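Local coordinates for siderophore-interacting protein (Aeromonas hydrophila, PDB 6K2L), which probably reduces ferric iron held by siderophores by means of a bound FAD, so that the metal can be released for use in the cell, at residues L236-D239 against R240-Y244; H260-H263 against D264-S268. The protein carries 1 engineered substitution. All blocks are in the same frame, centred on the assembly; numbering follows the deposited sequence.

Contact 1 of 2, residues L236-D239 against R240-Y244; sequences LEVD and RTRVY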
loop_
_atom_site.group_PDB
_atom_site.type_symbol
_atom_site.label_atom_id
_atom_site.label_comp_id
_atom_site.label_asym_id
_atom_site.label_seq_id
_atom_site.Cartn_x
_atom_site.Cartn_y
_atom_site.Cartn_z
ATOM N N LEU A 236 19.168 -20.286 -14.007
ATOM C CA LEU A 236 19.715 -19.382 -13.009
ATOM C C LEU A 236 19.648 -20.091 -11.666
ATOM O O LEU A 236 18.976 -21.116 -11.522
ATOM C CB LEU A 236 18.935 -18.050 -12.971
ATOM C CG LEU A 236 18.839 -17.121 -14.198
ATOM C CD1 LEU A 236 17.383 -16.824 -14.505
ATOM C CD2 LEU A 236 19.568 -15.843 -13.914
ATOM N N GLU A 237 20.338 -19.529 -10.674
ATOM C CA GLU A 237 20.188 -19.995 -9.299
ATOM C C GLU A 237 19.688 -18.864 -8.401
ATOM O O GLU A 237 20.446 -17.965 -8.007
ATOM C CB GLU A 237 21.467 -20.652 -8.762
ATOM C CG GLU A 237 21.505 -22.131 -9.111
ATOM C CD GLU A 237 20.175 -22.839 -8.661
ATOM O OE1 GLU A 237 19.604 -23.648 -9.427
ATOM O OE2 GLU A 237 19.686 -22.588 -7.533
ATOM N N VAL A 238 18.394 -18.926 -8.085
ATOM C CA VAL A 238 17.744 -17.959 -7.219
ATOM C C VAL A 238 17.214 -18.708 -6.012
ATOM O O VAL A 238 16.617 -19.779 -6.154
ATOM C CB VAL A 238 16.613 -17.247 -7.979
ATOM C CG1 VAL A 238 15.900 -16.236 -7.062
ATOM C CG2 VAL A 238 17.147 -16.607 -9.241
ATOM N N ASP A 239 17.434 -18.159 -4.833
ATOM C CA ASP A 239 16.892 -18.812 -3.655
ATOM C C ASP A 239 15.365 -18.804 -3.681
ATOM O O ASP A 239 14.731 -17.910 -4.250
ATOM C CB ASP A 239 17.384 -18.141 -2.369
ATOM C CG ASP A 239 17.004 -18.929 -1.125
ATOM O OD1 ASP A 239 17.424 -20.114 -1.000
ATOM O OD2 ASP A 239 16.257 -18.378 -0.283
ATOM N N ARG A 240 14.786 -19.834 -3.041
ATOM C CA ARG A 240 13.342 -20.034 -3.011
ATOM C C ARG A 240 12.620 -18.844 -2.400
ATOM O O ARG A 240 11.463 -18.576 -2.737
ATOM C CB ARG A 240 13.018 -21.312 -2.220
ATOM C CG ARG A 240 11.563 -21.772 -2.274
ATOM C CD ARG A 240 11.439 -23.283 -2.461
ATOM N NE ARG A 240 11.822 -23.711 -3.810
ATOM C CZ ARG A 240 12.858 -24.509 -4.095
ATOM N NH1 ARG A 240 13.113 -24.821 -5.363
ATOM N NH2 ARG A 240 13.643 -24.998 -3.129
ATOM N N THR A 241 13.272 -18.124 -1.494
ATOM C CA THR A 241 12.609 -16.991 -0.864
ATOM C C THR A 241 12.412 -15.811 -1.819
ATOM O O THR A 241 11.626 -14.911 -1.515
ATOM C CB THR A 241 13.404 -16.547 0.363
ATOM O OG1 THR A 241 14.703 -16.094 -0.042
ATOM C CG2 THR A 241 13.557 -17.696 1.323
ATOM N N ARG A 242 13.109 -15.782 -2.956
ATOM C CA ARG A 242 12.978 -14.688 -3.910
ATOM C C ARG A 242 12.227 -15.103 -5.166
ATOM O O ARG A 242 12.319 -14.428 -6.196
ATOM C CB ARG A 242 14.353 -14.121 -4.244
ATOM C CG ARG A 242 14.809 -13.193 -3.144
ATOM C CD ARG A 242 16.300 -13.019 -3.106
ATOM N NE ARG A 242 16.854 -12.818 -4.430
ATOM C CZ ARG A 242 17.585 -13.710 -5.087
ATOM N NH1 ARG A 242 17.845 -14.883 -4.526
ATOM N NH2 ARG A 242 18.046 -13.416 -6.305
ATOM N N VAL A 243 11.497 -16.213 -5.100
ATOM C CA VAL A 243 10.627 -16.666 -6.174
ATOM C C VAL A 243 9.257 -16.932 -5.568
ATOM O O VAL A 243 9.129 -17.750 -4.650
ATOM C CB VAL A 243 11.152 -17.931 -6.876
ATOM C CG1 VAL A 243 10.189 -18.334 -7.996
ATOM C CG2 VAL A 243 12.558 -17.716 -7.421
ATOM N N TYR A 244 8.244 -16.236 -6.064
ATOM C CA TYR A 244 6.850 -16.529 -5.752
ATOM C C TYR A 244 6.278 -17.268 -6.966
ATOM O O TYR A 244 6.344 -16.768 -8.099
ATOM C CB TYR A 244 6.115 -15.226 -5.431
ATOM C CG TYR A 244 4.625 -15.304 -5.230
ATOM C CD1 TYR A 244 3.748 -15.414 -6.323
ATOM C CD2 TYR A 244 4.081 -15.202 -3.952
ATOM C CE1 TYR A 244 2.369 -15.450 -6.134
ATOM C CE2 TYR A 244 2.705 -15.250 -3.743
ATOM C CZ TYR A 244 1.856 -15.375 -4.833
ATOM O OH TYR A 244 0.491 -15.403 -4.629
#

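Contact 2 of 2, residues H260-H263 against D264-S268; sequences HARH and DVMDS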
loop_
_atom_site.group_PDB
_atom_site.type_symbol
_atom_site.label_atom_id
_atom_site.label_comp_id
_atom_site.label_asym_id
_atom_site.label_seq_id
_atom_site.Cartn_x
_atom_site.Cartn_y
_atom_site.Cartn_z
ATOM N N HIS A 260 -5.850 -29.491 -3.586
ATOM C CA HIS A 260 -4.682 -30.243 -3.160
ATOM C C HIS A 260 -3.656 -30.439 -4.274
ATOM O O HIS A 260 -2.452 -30.511 -3.980
ATOM C CB HIS A 260 -5.137 -31.567 -2.545
ATOM C CG HIS A 260 -5.662 -31.398 -1.154
ATOM N ND1 HIS A 260 -7.001 -31.510 -0.846
ATOM C CD2 HIS A 260 -5.037 -31.056 -0.000
ATOM C CE1 HIS A 260 -7.176 -31.266 0.440
ATOM N NE2 HIS A 260 -6.000 -30.990 0.978
ATOM N N ALA A 261 -4.082 -30.464 -5.540
ATOM C CA ALA A 261 -3.108 -30.325 -6.615
ATOM C C ALA A 261 -2.296 -29.040 -6.453
ATOM O O ALA A 261 -1.074 -29.053 -6.641
ATOM C CB ALA A 261 -3.799 -30.357 -7.978
ATOM N N ARG A 262 -2.945 -27.927 -6.089
ATOM C CA ARG A 262 -2.218 -26.664 -5.967
ATOM C C ARG A 262 -1.228 -26.727 -4.825
ATOM O O ARG A 262 -0.095 -26.232 -4.936
ATOM C CB ARG A 262 -3.179 -25.485 -5.760
ATOM C CG ARG A 262 -2.545 -24.103 -6.017
ATOM C CD ARG A 262 -3.221 -22.997 -5.207
ATOM N NE ARG A 262 -4.363 -22.379 -5.904
ATOM C CZ ARG A 262 -5.646 -22.663 -5.660
ATOM N NH1 ARG A 262 -5.948 -23.583 -4.747
ATOM N NH2 ARG A 262 -6.628 -22.050 -6.336
ATOM N N HIS A 263 -1.655 -27.308 -3.706
ATOM C CA HIS A 263 -0.706 -27.560 -2.629
ATOM C C HIS A 263 0.492 -28.381 -3.123
ATOM O O HIS A 263 1.645 -28.055 -2.814
ATOM C CB HIS A 263 -1.422 -28.241 -1.460
ATOM C CG HIS A 263 -2.177 -27.287 -0.576
ATOM N ND1 HIS A 263 -1.574 -26.214 0.045
ATOM C CD2 HIS A 263 -3.486 -27.241 -0.215
ATOM C CE1 HIS A 263 -2.476 -25.543 0.744
ATOM N NE2 HIS A 263 -3.644 -26.148 0.609
ATOM N N ASP A 264 0.253 -29.427 -3.922
ATOM C CA ASP A 264 1.383 -30.255 -4.341
ATOM C C ASP A 264 2.257 -29.561 -5.384
ATOM O O ASP A 264 3.432 -29.914 -5.524
ATOM C CB ASP A 264 0.893 -31.617 -4.851
ATOM C CG ASP A 264 1.000 -32.727 -3.774
ATOM O OD1 ASP A 264 2.136 -33.123 -3.402
ATOM O OD2 ASP A 264 -0.063 -33.190 -3.292
ATOM N N VAL A 265 1.710 -28.589 -6.119
ATOM C CA VAL A 265 2.532 -27.759 -6.998
ATOM C C VAL A 265 3.436 -26.849 -6.170
ATOM O O VAL A 265 4.643 -26.758 -6.418
ATOM C CB VAL A 265 1.659 -26.932 -7.961
ATOM C CG1 VAL A 265 2.514 -25.876 -8.664
ATOM C CG2 VAL A 265 0.953 -27.825 -8.990
ATOM N N MET A 266 2.859 -26.161 -5.172
ATOM C CA MET A 266 3.630 -25.203 -4.383
ATOM C C MET A 266 4.691 -25.880 -3.507
ATOM O O MET A 266 5.786 -25.328 -3.347
ATOM C CB MET A 266 2.701 -24.341 -3.515
ATOM C CG MET A 266 1.872 -23.288 -4.290
ATOM S SD MET A 266 0.330 -22.874 -3.420
ATOM C CE MET A 266 0.917 -22.060 -1.938
ATOM N N ASP A 267 4.416 -27.059 -2.936
ATOM C CA ASP A 267 5.452 -27.707 -2.141
ATOM C C ASP A 267 6.428 -28.518 -2.996
ATOM O O ASP A 267 7.282 -29.205 -2.427
ATOM C CB ASP A 267 4.837 -28.595 -1.018
ATOM C CG ASP A 267 4.027 -29.782 -1.526
ATOM O OD1 ASP A 267 2.998 -30.079 -0.857
ATOM O OD2 ASP A 267 4.415 -30.457 -2.519
ATOM N N SER A 268 6.247 -28.549 -4.319
ATOM C CA SER A 268 7.219 -29.157 -5.255
ATOM C C SER A 268 8.314 -28.160 -5.719
ATOM O O SER A 268 8.401 -27.026 -5.220
ATOM C CB SER A 268 6.489 -29.735 -6.484
ATOM O OG SER A 268 7.305 -29.667 -7.636
#

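Contact 1 of 2, residues L236-D239 against R240-Y244
Arg242 folds back over Val238 and Asp239, and its side chain can be followed outward from the backbone. Arg242 CB lies 3.8 Å from Val238 CG1. CG stands beside the backbone N and anti to the carbonyl carbon (chi1 -80°), and a bend at chi3 (44°) turns one guanidinium face to that same methyl. Val238 CG1 sits 3.2 Å above the guanidinium plane, displaced toward the rim and near CZ, NH1 and NH2 alike, Arg242 NH1 being 3.5 Å away; the two side chains cross at about a right angle. Arg242 NH1 ends 3.3 Å from Asp239 N; both are donors, so this is proximity without a bond. NE and NH2 have weak hydrogen bonds to the carbonyls of Ser214 and Glu211. This turn completes a beta-alpha-beta crossover, leading from helix 222-235 into the edge strand 243-245 of the parallel sheet. Arg242 N donates to Asp239 O at 3.0 Å across a type I beta turn, as the phi/psi values of Arg240 and Thr241 confirm. An Asx turn overlaps it: Thr241 N reaches Asp239 OD2 at 3.2 Å from above the carboxylate plane, while Thr241 OG1 donates to the anti lone pair of Asp239 OD2 at 2.8 Å. Val243 CG2 meets Val238 CG1 at 3.7 Å.

Contact 2 of 2, residues H260-H263 against D264-S268
Residues 260-263 and 264-268 meet in a local contact along the last turns of the C-terminal helix 255-266. The evidence is a run of four successive i to i+4 backbone hydrogen bonds, from Asp264 N to His260 O through Asp267 N to His263 O, with donor angles between 145° and 165°. The last of them measures 2.9 Å between Asp267 N and His263 O. An i to i+3 bond, Ser268 N to Val265 O at 3.2 Å, follows at the end of the helix.

Side chains add to this framework mostly through van der Waals contact. Arg262 and Met266 run side by side in the same direction, with Arg262 CD 4.0 Å from Met266 SD. On another side of the helix, Val265 CG2, set beside its own backbone N (Val265 CG1 taking the anti position, chi1 169°), comes within 3.3 Å of Ala261 O. Asp267 OD1 approaches His263 O at 3.1 Å; since both are acceptors, this closeness is no bond. Val265 also packs on Glu222 and Val226 of helix 222-235, and Met266 on Val246 and Pro247.

The far end of Arg262 belongs to another set of partners: NE bonds to Pro247 O, and NH2 to Tyr248 O and, as a salt bridge, to Glu255. Several groups thus fix the orientation of the guanidinium, and the side chain of Arg262 comes to about 4 Å from the bound FAD. Through Arg262 this segment of the helix takes part in the FAD pocket of this siderophore-interacting flavoprotein.

Contacts 1 and 2 follow each other in the chain, on strand 243-245 with the loop before it and on the helix 255-266 that comes next. Their centres are 17 Å apart and their nearest atoms about 5 Å, so they do not touch directly. One chain of hydrogen bonds runs between them: Tyr244 of contact 1 shares a hydroxyl-hydroxyl bond with Tyr248, whose carbonyl takes a bond from Arg262 of contact 2. Separately, Arg233 of helix 222-235 bonds to Ser268 O and also lies near Arg240, as a like charge and without a bond. Only contact 2 includes an FAD-pocket residue, Arg262; contact 1 is a surface turn at the edge of the parallel sheet.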